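Local coordinates for protein calreticulin, putative (Trypanosoma cruzi, PDB 5HCF) that probably acts as a chaperone that binds carbohydrates and peptides through a globular domain with a legume lectin fold, at residues V2-E7 / L54-P59; Y87-P92 / T103-M108; M94-F99 / L208-I213; L107-D112 / V120-H125. All blocks are in the same frame, centred on the assembly; numbering follows the deposited sequence.

Contact 1 of 4, residues V2-E7 / L54-P59; sequences VYFHEE and LSTAFP
In the core of a β-sandwich, the face of the F4 ring on strand 2-6 receives the edge of the F58 ring from the opposite sheet. The two form a T-shaped (edge-to-face) pair with centroids 5.2 Å apart and planes at 76°. F58 CD1 lies over the F4 face, displaced toward the rim, and comes nearest to F4 CD1 at 3.8 Å. F4 CB points toward residues 54-59, and CG lies anti to the backbone N (chi1 180°). P59 comes to the edge of the same ring, its CD 4.0 Å from F4 CD1, where the chain turns a corner. At the far end of the ring, F4 CZ meets T56 CG2 tip to tip at 4.1 Å. The two strands lie in different sheets of the legume lectin fold, running nearly antiparallel at 154° with their axes 9.0 Å apart. Strand 2-6 hydrogen-bonds to strand 223-230, where Y3 and F4 both face I229 in a classic β bulge, whereas T56 pairs with V211. Polar groups beside this apolar layer find partners close by: E6 OE1 bonds to H13 and W14, E6 OE2 to F8 N, and T56 OG1 to the H13 carbonyl.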
loop_
_atom_site.group_PDB
_atom_site.type_symbol
_atom_site.label_atom_id
_atom_site.label_comp_id
_atom_site.label_asym_id
_atom_site.label_seq_id
_atom_site.Cartn_x
_atom_site.Cartn_y
_atom_site.Cartn_z
ATOM N N VAL A 2 10.446 9.465 -10.993
ATOM C CA VAL A 2 10.187 8.969 -9.645
ATOM C C VAL A 2 9.785 10.162 -8.792
ATOM O O VAL A 2 10.627 10.972 -8.407
ATOM C CB VAL A 2 11.407 8.269 -9.016
ATOM C CG1 VAL A 2 11.157 7.975 -7.541
ATOM C CG2 VAL A 2 11.739 6.993 -9.765
ATOM N N TYR A 3 8.496 10.264 -8.486
ATOM C CA TYR A 3 7.980 11.433 -7.789
ATOM C C TYR A 3 8.364 11.474 -6.318
ATOM O O TYR A 3 8.437 12.546 -5.713
ATOM C CB TYR A 3 6.456 11.489 -7.894
ATOM C CG TYR A 3 5.896 11.414 -9.293
ATOM C CD1 TYR A 3 6.266 12.334 -10.267
ATOM C CD2 TYR A 3 4.953 10.445 -9.629
ATOM C CE1 TYR A 3 5.732 12.274 -11.547
ATOM C CE2 TYR A 3 4.412 10.379 -10.901
ATOM C CZ TYR A 3 4.803 11.296 -11.856
ATOM O OH TYR A 3 4.264 11.224 -13.121
ATOM N N PHE A 4 8.632 10.307 -5.748
ATOM C CA PHE A 4 8.668 10.199 -4.302
ATOM C C PHE A 4 9.294 8.891 -3.855
ATOM O O PHE A 4 9.049 7.841 -4.448
ATOM C CB PHE A 4 7.245 10.329 -3.749
ATOM C CG PHE A 4 7.154 10.230 -2.256
ATOM C CD1 PHE A 4 7.347 11.352 -1.462
ATOM C CD2 PHE A 4 6.857 9.027 -1.646
ATOM C CE1 PHE A 4 7.259 11.265 -0.085
ATOM C CE2 PHE A 4 6.768 8.935 -0.269
ATOM C CZ PHE A 4 6.970 10.054 0.512
ATOM N N HIS A 5 10.111 8.965 -2.812
ATOM C CA HIS A 5 10.735 7.781 -2.246
ATOM C C HIS A 5 11.005 7.974 -0.758
ATOM O O HIS A 5 12.013 8.564 -0.374
ATOM C CB HIS A 5 12.040 7.451 -2.973
ATOM C CG HIS A 5 12.692 6.191 -2.498
ATOM N ND1 HIS A 5 13.964 5.817 -2.879
ATOM C CD2 HIS A 5 12.246 5.207 -1.680
ATOM C CE1 HIS A 5 14.274 4.667 -2.313
ATOM N NE2 HIS A 5 13.247 4.274 -1.578
ATOM N N GLU A 6 10.101 7.470 0.077
ATOM C CA GLU A 6 10.297 7.524 1.521
ATOM C C GLU A 6 11.189 6.377 1.986
ATOM O O GLU A 6 10.803 5.211 1.906
ATOM C CB GLU A 6 8.954 7.478 2.254
ATOM C CG GLU A 6 9.080 7.627 3.755
ATOM C CD GLU A 6 9.805 8.900 4.148
ATOM O OE1 GLU A 6 9.190 9.983 4.061
ATOM O OE2 GLU A 6 10.991 8.820 4.540
ATOM N N GLU A 7 12.377 6.717 2.478
ATOM C CA GLU A 7 13.323 5.714 2.957
ATOM C C GLU A 7 13.155 5.479 4.450
ATOM O O GLU A 7 13.674 4.507 5.003
ATOM C CB GLU A 7 14.760 6.140 2.651
ATOM C CG GLU A 7 15.106 6.096 1.179
ATOM C CD GLU A 7 16.305 6.949 0.840
ATOM O OE1 GLU A 7 16.181 8.191 0.885
ATOM O OE2 GLU A 7 17.370 6.380 0.531
ATOM N N LEU A 54 -0.462 8.527 10.786
ATOM C CA LEU A 54 0.539 9.542 10.482
ATOM C C LEU A 54 0.744 9.657 8.974
ATOM O O LEU A 54 0.544 8.696 8.228
ATOM C CB LEU A 54 1.853 9.232 11.213
ATOM C CG LEU A 54 2.492 7.846 11.063
ATOM C CD1 LEU A 54 3.213 7.682 9.747
ATOM C CD2 LEU A 54 3.444 7.579 12.220
ATOM N N SER A 55 1.140 10.842 8.529
ATOM C CA SER A 55 1.170 11.149 7.104
ATOM C C SER A 55 2.271 12.139 6.758
ATOM O O SER A 55 2.815 12.818 7.630
ATOM C CB SER A 55 -0.184 11.707 6.646
ATOM O OG SER A 55 -0.675 12.684 7.550
ATOM N N THR A 56 2.605 12.202 5.477
ATOM C CA THR A 56 3.546 13.196 4.988
ATOM C C THR A 56 3.068 13.693 3.629
ATOM O O THR A 56 2.369 12.979 2.908
ATOM C CB THR A 56 4.977 12.636 4.876
ATOM O OG1 THR A 56 5.895 13.710 4.640
ATOM C CG2 THR A 56 5.074 11.621 3.747
ATOM N N ALA A 57 3.438 14.919 3.286
ATOM C CA ALA A 57 3.001 15.516 2.034
ATOM C C ALA A 57 4.033 15.303 0.938
ATOM O O ALA A 57 5.239 15.406 1.181
ATOM C CB ALA A 57 2.724 17.000 2.221
ATOM N N PHE A 58 3.553 14.984 -0.261
ATOM C CA PHE A 58 4.421 14.926 -1.427
ATOM C C PHE A 58 4.992 16.318 -1.672
ATOM O O PHE A 58 4.267 17.310 -1.579
ATOM C CB PHE A 58 3.655 14.442 -2.661
ATOM C CG PHE A 58 2.983 13.108 -2.485
ATOM C CD1 PHE A 58 3.690 12.012 -2.010
ATOM C CD2 PHE A 58 1.641 12.946 -2.802
ATOM C CE1 PHE A 58 3.069 10.782 -1.852
ATOM C CE2 PHE A 58 1.017 11.720 -2.647
ATOM C CZ PHE A 58 1.731 10.636 -2.171
ATOM N N PRO A 59 6.290 16.400 -2.001
ATOM C CA PRO A 59 6.911 17.703 -2.271
ATOM C C PRO A 59 6.196 18.407 -3.418
ATOM O O PRO A 59 6.011 19.623 -3.394
ATOM C CB PRO A 59 8.357 17.347 -2.646
ATOM C CG PRO A 59 8.553 15.929 -2.206
ATOM C CD PRO A 59 7.212 15.277 -2.238
#

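Contact 2 of 4, residues Y87-P92 / T103-M108; sequences YIKLLP and TKYWLM
L90 and L107 lie side by side on one face of the sheet, CD1 to CD2 at 3.7 Å, and point toward V71 of the opposite sheet. On the other face K89, extended beyond CG, runs beside M108. Its CE passes Y105 CD1 at 3.9 Å, and its ammonium group forms a salt bridge with D214. Farther along, L91 CD2 fills a hollow walled by T103 CG2 (3.8 Å), the K104 carbonyl oxygen and Y105 CB, while P92 CD packs against K104 O at 3.6 Å. In one of the two modelled conformers of M108, the methyl CE rests over the Y87 ring, 3.6 Å from its centroid and 19° off the normal, a CH-pi contact. In that conformer the sulfur stands oblique to the same ring and touches K89 CE at 3.7 Å, so that the thioether wedges between tyrosine and lysine. The backbone is irregular here: L90 O accepts W106 N at 2.8 Å and a weak bond from L107 N, while L90 N donates to L107 O. W106 and L107 thus both face L90, a classic β bulge at the start of strand 107-114, in the sheet whose Y87-K89-Y105 face is consistent with the concave, glycan-binding side of calreticulins.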
loop_
_atom_site.group_PDB
_atom_site.type_symbol
_atom_site.label_atom_id
_atom_site.label_comp_id
_atom_site.label_asym_id
_atom_site.label_seq_id
_atom_site.Cartn_x
_atom_site.Cartn_y
_atom_site.Cartn_z
ATOM N N TYR A 87 -1.081 -1.705 5.403
ATOM C CA TYR A 87 -1.375 -1.047 4.138
ATOM C C TYR A 87 -1.212 0.466 4.245
ATOM O O TYR A 87 -1.347 1.039 5.327
ATOM C CB TYR A 87 -2.796 -1.386 3.692
ATOM C CG TYR A 87 -3.836 -1.148 4.765
ATOM C CD1 TYR A 87 -4.407 0.111 4.945
ATOM C CD2 TYR A 87 -4.245 -2.179 5.603
ATOM C CE1 TYR A 87 -5.360 0.334 5.931
ATOM C CE2 TYR A 87 -5.196 -1.965 6.589
ATOM C CZ TYR A 87 -5.750 -0.710 6.747
ATOM O OH TYR A 87 -6.694 -0.503 7.726
ATOM N N ILE A 88 -0.936 1.109 3.114
ATOM C CA ILE A 88 -0.802 2.562 3.065
ATOM C C ILE A 88 -1.946 3.181 2.269
ATOM O O ILE A 88 -2.692 2.475 1.582
ATOM C CB ILE A 88 0.533 3.000 2.428
ATOM C CG1 ILE A 88 0.500 2.756 0.915
ATOM C CG2 ILE A 88 1.700 2.276 3.081
ATOM C CD1 ILE A 88 1.693 3.312 0.169
ATOM N N LYS A 89 -2.080 4.502 2.368
ATOM C CA LYS A 89 -3.108 5.232 1.635
ATOM C C LYS A 89 -2.520 6.408 0.865
ATOM O O LYS A 89 -1.588 7.065 1.332
ATOM C CB LYS A 89 -4.192 5.738 2.590
ATOM C CG LYS A 89 -4.984 4.641 3.298
ATOM C CD LYS A 89 -6.015 5.256 4.231
ATOM C CE LYS A 89 -7.029 4.237 4.695
ATOM N NZ LYS A 89 -8.046 4.855 5.587
ATOM N N LEU A 90 -3.082 6.679 -0.308
ATOM C CA LEU A 90 -2.719 7.864 -1.076
ATOM C C LEU A 90 -3.924 8.802 -1.110
ATOM O O LEU A 90 -5.013 8.405 -1.526
ATOM C CB LEU A 90 -2.269 7.486 -2.490
ATOM C CG LEU A 90 -1.203 6.386 -2.580
ATOM C CD1 LEU A 90 -0.859 6.081 -4.027
ATOM C CD2 LEU A 90 0.043 6.776 -1.807
ATOM N N LEU A 91 -3.733 10.039 -0.661
ATOM C CA LEU A 91 -4.863 10.931 -0.431
ATOM C C LEU A 91 -4.720 12.264 -1.146
ATOM O O LEU A 91 -3.617 12.801 -1.255
ATOM C CB LEU A 91 -5.037 11.189 1.068
ATOM C CG LEU A 91 -4.915 9.998 2.024
ATOM C CD1 LEU A 91 -3.518 9.899 2.619
ATOM C CD2 LEU A 91 -5.957 10.089 3.129
ATOM N N PRO A 92 -5.852 12.803 -1.634
ATOM C CA PRO A 92 -5.939 14.185 -2.115
ATOM C C PRO A 92 -5.901 15.152 -0.934
ATOM O O PRO A 92 -5.817 14.686 0.204
ATOM C CB PRO A 92 -7.289 14.225 -2.834
ATOM C CG PRO A 92 -8.097 13.182 -2.160
ATOM C CD PRO A 92 -7.132 12.087 -1.777
ATOM N N THR A 103 -11.043 9.852 6.567
ATOM C CA THR A 103 -10.430 10.760 5.604
ATOM C C THR A 103 -10.499 10.192 4.189
ATOM O O THR A 103 -10.157 9.030 3.962
ATOM C CB THR A 103 -8.961 11.048 5.960
ATOM O OG1 THR A 103 -8.850 11.331 7.361
ATOM C CG2 THR A 103 -8.432 12.224 5.150
ATOM N N LYS A 104 -10.934 11.016 3.242
ATOM C CA LYS A 104 -11.073 10.572 1.864
ATOM C C LYS A 104 -9.720 10.245 1.244
ATOM O O LYS A 104 -8.826 11.093 1.188
ATOM C CB LYS A 104 -11.778 11.634 1.019
ATOM C CG LYS A 104 -11.706 11.361 -0.480
ATOM C CD LYS A 104 -12.562 12.327 -1.285
ATOM C CE LYS A 104 -12.478 12.021 -2.777
ATOM N NZ LYS A 104 -13.355 12.913 -3.596
ATOM N N TYR A 105 -9.573 9.005 0.787
ATOM C CA TYR A 105 -8.376 8.594 0.066
ATOM C C TYR A 105 -8.744 8.254 -1.371
ATOM O O TYR A 105 -9.920 8.093 -1.689
ATOM C CB TYR A 105 -7.709 7.398 0.754
ATOM C CG TYR A 105 -8.607 6.186 0.881
ATOM C CD1 TYR A 105 -9.361 5.977 2.025
ATOM C CD2 TYR A 105 -8.716 5.262 -0.151
ATOM C CE1 TYR A 105 -10.191 4.884 2.143
ATOM C CE2 TYR A 105 -9.545 4.164 -0.041
ATOM C CZ TYR A 105 -10.278 3.981 1.109
ATOM O OH TYR A 105 -11.105 2.888 1.226
ATOM N N TRP A 106 -7.742 8.169 -2.238
ATOM C CA TRP A 106 -7.949 7.662 -3.586
ATOM C C TRP A 106 -7.603 6.182 -3.630
ATOM O O TRP A 106 -8.283 5.397 -4.287
ATOM C CB TRP A 106 -7.106 8.417 -4.612
ATOM C CG TRP A 106 -7.163 7.797 -5.994
ATOM C CD1 TRP A 106 -8.248 7.739 -6.824
ATOM C CD2 TRP A 106 -6.091 7.146 -6.692
ATOM N NE1 TRP A 106 -7.916 7.095 -7.994
ATOM C CE2 TRP A 106 -6.600 6.723 -7.939
ATOM C CE3 TRP A 106 -4.752 6.883 -6.387
ATOM C CZ2 TRP A 106 -5.815 6.050 -8.880
ATOM C CZ3 TRP A 106 -3.973 6.215 -7.322
ATOM C CH2 TRP A 106 -4.508 5.804 -8.553
ATOM N N LEU A 107 -6.520 5.818 -2.948
ATOM C CA LEU A 107 -6.061 4.437 -2.923
ATOM C C LEU A 107 -5.728 3.944 -1.515
ATOM O O LEU A 107 -5.066 4.634 -0.738
ATOM C CB LEU A 107 -4.832 4.274 -3.828
ATOM C CG LEU A 107 -4.176 2.888 -3.918
ATOM C CD1 LEU A 107 -5.025 1.907 -4.728
ATOM C CD2 LEU A 107 -2.763 2.983 -4.490
ATOM N N MET A 108 -6.214 2.749 -1.198
ATOM C CA MET A 108 -5.792 2.033 -0.001
ATOM C C MET A 108 -5.163 0.719 -0.443
ATOM O O MET A 108 -5.831 -0.131 -1.038
ATOM C CB MET A 108 -6.964 1.790 0.947
ATOM C CG MET A 108 -6.617 0.930 2.152
ATOM S SD MET A 108 -7.926 0.919 3.395
ATOM C CE MET A 108 -7.870 -0.791 3.935
#

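Contact 3 of 4, residues M94-F99 / L208-I213; sequences MDPEKF and LTHVGI
The H210 ring packs against M94 at very short range without a hydrogen bond between them: its CE1 lies 3.2 Å from M94 O and its ND1 3.3 Å from M94 CG. M94 CG sits between its own backbone N and carbonyl carbon (chi1 62°), which puts it against the imidazole, and the sulfur follows oblique to the ring, 5.1 Å from its centroid. P96 adds an apolar bump, its CG crossing to H210 NE2 at 3.9 Å. Within 208-213, F99 CE2 meets only backbone, G212 CA at 3.9 Å, with I213 N near the ring edge. G212 has no side chain, which lets the phenyl ring lie this close. The loop between strands 83-91 and 107-114 thereby packs on strand 208-217 of the seven-stranded sheet of the lectin sandwich, where T209 and H210 both face L91 in a classic β bulge. Bonds within the loop help to fold it: D95 OD1 accepts E97 N at 3.0 Å in an Asx turn; S17 adds bonds to the carbonyls of E97 and F99. Between loop and strand the chemistry is shape and van der Waals contact, although the M94 carbonyl could weakly polarise the imidazole.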
loop_
_atom_site.group_PDB
_atom_site.type_symbol
_atom_site.label_atom_id
_atom_site.label_comp_id
_atom_site.label_asym_id
_atom_site.label_seq_id
_atom_site.Cartn_x
_atom_site.Cartn_y
_atom_site.Cartn_z
ATOM N N MET A 94 -5.756 17.085 2.229
ATOM C CA MET A 94 -6.319 16.816 3.547
ATOM C C MET A 94 -5.520 17.494 4.657
ATOM O O MET A 94 -4.393 17.924 4.442
ATOM C CB MET A 94 -6.368 15.314 3.798
ATOM C CG MET A 94 -4.996 14.678 3.808
ATOM S SD MET A 94 -4.989 13.090 4.647
ATOM C CE MET A 94 -5.180 13.631 6.337
ATOM N N ASP A 95 -6.100 17.553 5.852
ATOM C CA ASP A 95 -5.396 18.052 7.028
ATOM C C ASP A 95 -4.827 16.877 7.812
ATOM O O ASP A 95 -5.580 16.116 8.418
ATOM C CB ASP A 95 -6.343 18.876 7.912
ATOM C CG ASP A 95 -5.636 19.546 9.087
ATOM O OD1 ASP A 95 -4.524 19.117 9.467
ATOM O OD2 ASP A 95 -6.214 20.504 9.650
ATOM N N PRO A 96 -3.493 16.737 7.815
ATOM C CA PRO A 96 -2.806 15.626 8.488
ATOM C C PRO A 96 -3.163 15.444 9.968
ATOM O O PRO A 96 -3.124 14.311 10.456
ATOM C CB PRO A 96 -1.325 15.997 8.340
ATOM C CG PRO A 96 -1.273 16.856 7.124
ATOM C CD PRO A 96 -2.553 17.640 7.129
ATOM N N GLU A 97 -3.518 16.523 10.662
ATOM C CA GLU A 97 -3.825 16.450 12.092
ATOM C C GLU A 97 -5.222 15.894 12.379
ATOM O O GLU A 97 -5.497 15.446 13.497
ATOM C CB GLU A 97 -3.653 17.822 12.750
ATOM C CG GLU A 97 -2.204 18.275 12.814
ATOM C CD GLU A 97 -2.012 19.518 13.657
ATOM O OE1 GLU A 97 -3.017 20.058 14.169
ATOM O OE2 GLU A 97 -0.849 19.950 13.810
ATOM N N LYS A 98 -6.100 15.925 11.380
ATOM C CA LYS A 98 -7.421 15.320 11.528
ATOM C C LYS A 98 -7.510 14.070 10.671
ATOM O O LYS A 98 -8.601 13.596 10.357
ATOM C CB LYS A 98 -8.542 16.283 11.155
ATOM C CG LYS A 98 -8.596 17.558 11.968
ATOM C CD LYS A 98 -9.645 18.480 11.375
ATOM C CE LYS A 98 -9.706 19.814 12.099
ATOM N NZ LYS A 98 -10.912 20.584 11.655
ATOM N N PHE A 99 -6.350 13.539 10.301
ATOM C CA PHE A 99 -6.281 12.347 9.476
ATOM C C PHE A 99 -6.746 11.126 10.259
ATOM O O PHE A 99 -6.230 10.830 11.333
ATOM C CB PHE A 99 -4.854 12.140 8.975
ATOM C CG PHE A 99 -4.655 10.865 8.206
ATOM C CD1 PHE A 99 -5.566 10.466 7.240
ATOM C CD2 PHE A 99 -3.548 10.065 8.449
ATOM C CE1 PHE A 99 -5.376 9.292 6.536
ATOM C CE2 PHE A 99 -3.353 8.894 7.748
ATOM C CZ PHE A 99 -4.267 8.507 6.788
ATOM N N LEU A 208 -3.003 13.980 -6.142
ATOM C CA LEU A 208 -2.656 13.307 -4.898
ATOM C C LEU A 208 -1.661 14.147 -4.119
ATOM O O LEU A 208 -0.695 14.650 -4.682
ATOM C CB LEU A 208 -2.075 11.918 -5.167
ATOM C CG LEU A 208 -2.986 10.921 -5.880
ATOM C CD1 LEU A 208 -2.271 9.591 -6.102
ATOM C CD2 LEU A 208 -4.267 10.726 -5.098
ATOM N N THR A 209 -1.873 14.270 -2.815
ATOM C CA THR A 209 -1.146 15.267 -2.046
ATOM C C THR A 209 -0.446 14.693 -0.807
ATOM O O THR A 209 0.547 15.249 -0.344
ATOM C CB THR A 209 -2.092 16.396 -1.614
ATOM O OG1 THR A 209 -1.330 17.538 -1.214
ATOM C CG2 THR A 209 -2.968 15.942 -0.465
ATOM N N HIS A 210 -0.958 13.591 -0.269
ATOM C CA HIS A 210 -0.340 12.962 0.896
ATOM C C HIS A 210 -0.251 11.446 0.773
ATOM O O HIS A 210 -1.041 10.819 0.066
ATOM C CB HIS A 210 -1.118 13.297 2.174
ATOM C CG HIS A 210 -1.075 14.746 2.556
ATOM N ND1 HIS A 210 -2.138 15.595 2.361
ATOM C CD2 HIS A 210 -0.105 15.478 3.152
ATOM C CE1 HIS A 210 -1.822 16.801 2.807
ATOM N NE2 HIS A 210 -0.596 16.755 3.288
ATOM N N VAL A 211 0.723 10.864 1.466
ATOM C CA VAL A 211 0.701 9.439 1.765
ATOM C C VAL A 211 0.469 9.301 3.264
ATOM O O VAL A 211 1.045 10.045 4.057
ATOM C CB VAL A 211 2.003 8.725 1.351
ATOM C CG1 VAL A 211 3.184 9.278 2.128
ATOM C CG2 VAL A 211 1.878 7.234 1.579
ATOM N N GLY A 212 -0.372 8.356 3.658
ATOM C CA GLY A 212 -0.652 8.155 5.066
ATOM C C GLY A 212 -0.675 6.700 5.470
ATOM O O GLY A 212 -1.030 5.827 4.678
ATOM N N ILE A 213 -0.296 6.442 6.715
ATOM C CA ILE A 213 -0.419 5.116 7.292
ATOM C C ILE A 213 -1.496 5.140 8.357
ATOM O O ILE A 213 -1.340 5.757 9.410
ATOM C CB ILE A 213 0.906 4.614 7.895
ATOM C CG1 ILE A 213 1.881 4.239 6.779
ATOM C CG2 ILE A 213 0.665 3.411 8.780
ATOM C CD1 ILE A 213 3.319 4.095 7.232
#

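Contact 4 of 4, residues L107-D112 / V120-H125; sequences LMFGPD and VHIILH
D112 grips H121 by a His-carboxylate hydrogen bond, NE2 donating to OD2 at 2.9 Å with an N-H...O angle of 160°. OD2 uses its anti lone pair and lies in the imidazole plane, though the carboxylate itself is turned 42° from the ring. D112 CB closes in beside it, 3.2 Å from H121 CD2. In one of its two modelled conformers, M108 CE lies over one face of the imidazole, 3.8 Å from the centroid, and Y87 makes an edge-to-face pair with the same ring. I123 continues this row, its CB 4.0 Å from M108 CB. Behind these side chains the backbone sets the spacing: M108 and I123 form one antiparallel hydrogen-bonded pair, G110 and H121 another, each with two bonds. G110 adopts backbone angles (phi 146°) that suit a residue without CB, and the chain turns a corner there, two residues before D112. On the reverse face, F109 CD1 lies 3.9 Å from I122 CG1, and L107 CD1 meets L124 CD2 at 3.8 Å; F109 and I122 reach on to L150 of the opposing sheet. An acetate, probably from the crystallisation liquor, lies about 3 Å from the D112 side chain (nearest atoms), on the hairpin face that in relatives binds glycan; D112 and M108 are consistent with that lectin site.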
loop_
_atom_site.group_PDB
_atom_site.type_symbol
_atom_site.label_atom_id
_atom_site.label_comp_id
_atom_site.label_asym_id
_atom_site.label_seq_id
_atom_site.Cartn_x
_atom_site.Cartn_y
_atom_site.Cartn_z
ATOM N N LEU A 107 -6.520 5.818 -2.948
ATOM C CA LEU A 107 -6.061 4.437 -2.923
ATOM C C LEU A 107 -5.728 3.944 -1.515
ATOM O O LEU A 107 -5.066 4.634 -0.738
ATOM C CB LEU A 107 -4.832 4.274 -3.828
ATOM C CG LEU A 107 -4.176 2.888 -3.918
ATOM C CD1 LEU A 107 -5.025 1.907 -4.728
ATOM C CD2 LEU A 107 -2.763 2.983 -4.490
ATOM N N MET A 108 -6.214 2.749 -1.198
ATOM C CA MET A 108 -5.792 2.033 -0.001
ATOM C C MET A 108 -5.163 0.719 -0.443
ATOM O O MET A 108 -5.831 -0.131 -1.038
ATOM C CB MET A 108 -6.964 1.790 0.947
ATOM C CG MET A 108 -6.617 0.930 2.152
ATOM S SD MET A 108 -7.926 0.919 3.395
ATOM C CE MET A 108 -7.870 -0.791 3.935
ATOM N N PHE A 109 -3.877 0.560 -0.155
ATOM C CA PHE A 109 -3.090 -0.515 -0.751
ATOM C C PHE A 109 -2.128 -1.167 0.243
ATOM O O PHE A 109 -1.317 -0.485 0.868
ATOM C CB PHE A 109 -2.326 0.054 -1.956
ATOM C CG PHE A 109 -1.380 -0.915 -2.602
ATOM C CD1 PHE A 109 -1.815 -2.155 -3.029
ATOM C CD2 PHE A 109 -0.047 -0.570 -2.793
ATOM C CE1 PHE A 109 -0.938 -3.039 -3.622
ATOM C CE2 PHE A 109 0.833 -1.447 -3.386
ATOM C CZ PHE A 109 0.388 -2.683 -3.803
ATOM N N GLY A 110 -2.231 -2.486 0.393
ATOM C CA GLY A 110 -1.298 -3.229 1.223
ATOM C C GLY A 110 -1.919 -4.413 1.941
ATOM O O GLY A 110 -3.129 -4.630 1.856
ATOM N N PRO A 111 -1.091 -5.188 2.661
ATOM C CA PRO A 111 -1.539 -6.395 3.367
ATOM C C PRO A 111 -2.397 -6.089 4.589
ATOM O O PRO A 111 -2.184 -5.079 5.259
ATOM C CB PRO A 111 -0.222 -7.062 3.779
ATOM C CG PRO A 111 0.730 -5.924 3.919
ATOM C CD PRO A 111 0.361 -4.978 2.808
ATOM N N ASP A 112 -3.355 -6.967 4.875
ATOM C CA ASP A 112 -4.213 -6.819 6.046
ATOM C C ASP A 112 -4.614 -8.203 6.530
ATOM O O ASP A 112 -4.998 -9.060 5.741
ATOM C CB ASP A 112 -5.449 -5.972 5.726
ATOM C CG ASP A 112 -6.260 -5.625 6.967
ATOM O OD1 ASP A 112 -5.742 -5.786 8.096
ATOM O OD2 ASP A 112 -7.417 -5.183 6.815
ATOM N N VAL A 120 -4.696 -8.865 0.382
ATOM C CA VAL A 120 -4.035 -7.627 -0.005
ATOM C C VAL A 120 -5.085 -6.633 -0.476
ATOM O O VAL A 120 -5.811 -6.897 -1.428
ATOM C CB VAL A 120 -2.987 -7.859 -1.115
ATOM C CG1 VAL A 120 -2.307 -6.550 -1.490
ATOM C CG2 VAL A 120 -1.966 -8.912 -0.676
ATOM N N HIS A 121 -5.158 -5.486 0.188
ATOM C CA HIS A 121 -6.135 -4.472 -0.182
ATOM C C HIS A 121 -5.693 -3.720 -1.413
ATOM O O HIS A 121 -4.563 -3.233 -1.481
ATOM C CB HIS A 121 -6.346 -3.464 0.947
ATOM C CG HIS A 121 -7.131 -3.995 2.103
ATOM N ND1 HIS A 121 -8.430 -4.431 1.981
ATOM C CD2 HIS A 121 -6.802 -4.139 3.410
ATOM C CE1 HIS A 121 -8.869 -4.835 3.162
ATOM N NE2 HIS A 121 -7.901 -4.665 4.044
ATOM N N ILE A 122 -6.586 -3.628 -2.390
ATOM C CA ILE A 122 -6.426 -2.658 -3.459
ATOM C C ILE A 122 -7.760 -1.950 -3.622
ATOM O O ILE A 122 -8.605 -2.376 -4.410
ATOM C CB ILE A 122 -6.000 -3.296 -4.783
ATOM C CG1 ILE A 122 -4.741 -4.142 -4.589
ATOM C CG2 ILE A 122 -5.759 -2.210 -5.824
ATOM C CD1 ILE A 122 -4.242 -4.777 -5.857
ATOM N N ILE A 123 -7.942 -0.873 -2.864
ATOM C CA ILE A 123 -9.225 -0.184 -2.808
ATOM C C ILE A 123 -9.140 1.171 -3.499
ATOM O O ILE A 123 -8.332 2.027 -3.128
ATOM C CB ILE A 123 -9.699 0.010 -1.352
ATOM C CG1 ILE A 123 -9.769 -1.337 -0.630
ATOM C CG2 ILE A 123 -11.049 0.704 -1.313
ATOM C CD1 ILE A 123 -10.322 -1.254 0.775
ATOM N N LEU A 124 -9.976 1.357 -4.513
ATOM C CA LEU A 124 -9.972 2.590 -5.282
ATOM C C LEU A 124 -11.219 3.405 -4.993
ATOM O O LEU A 124 -12.335 2.885 -5.038
ATOM C CB LEU A 124 -9.885 2.289 -6.779
ATOM C CG LEU A 124 -8.550 1.785 -7.324
ATOM C CD1 LEU A 124 -8.744 1.179 -8.710
ATOM C CD2 LEU A 124 -7.531 2.920 -7.364
ATOM N N HIS A 125 -11.034 4.682 -4.686
ATOM C CA HIS A 125 -12.172 5.563 -4.545
ATOM C C HIS A 125 -12.568 6.038 -5.930
ATOM O O HIS A 125 -11.797 6.709 -6.612
ATOM C CB HIS A 125 -11.873 6.755 -3.642
ATOM C CG HIS A 125 -13.055 7.649 -3.448
ATOM N ND1 HIS A 125 -13.924 7.516 -2.384
ATOM C CD2 HIS A 125 -13.544 8.661 -4.204
ATOM C CE1 HIS A 125 -14.882 8.416 -2.483
ATOM N NE2 HIS A 125 -14.674 9.128 -3.580
#

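In the fold
From the N terminus, contact 1 closes first, bringing strand 2-6 of one sheet over strand 50-62 of the other and so spanning the sandwich. Contact 2 then joins 87-92 to 103-108 across a short loop. Part of that loop, 94-99, is the first half of contact 3, whose partner 208-213 arrives over a hundred residues later; contacts 2 and 3 therefore cross. Contact 4 starts on L107 and M108, which it shares with contact 2, and closes the hairpin of strands 107-114 and 117-126, nested inside the loop of contact 3. In one sheet, strands 50-62, 208-217, 83-91, 107-114 and 117-126 lie in this order, so backbone bonds link contacts 1, 3, 2 and 4 from strand to strand.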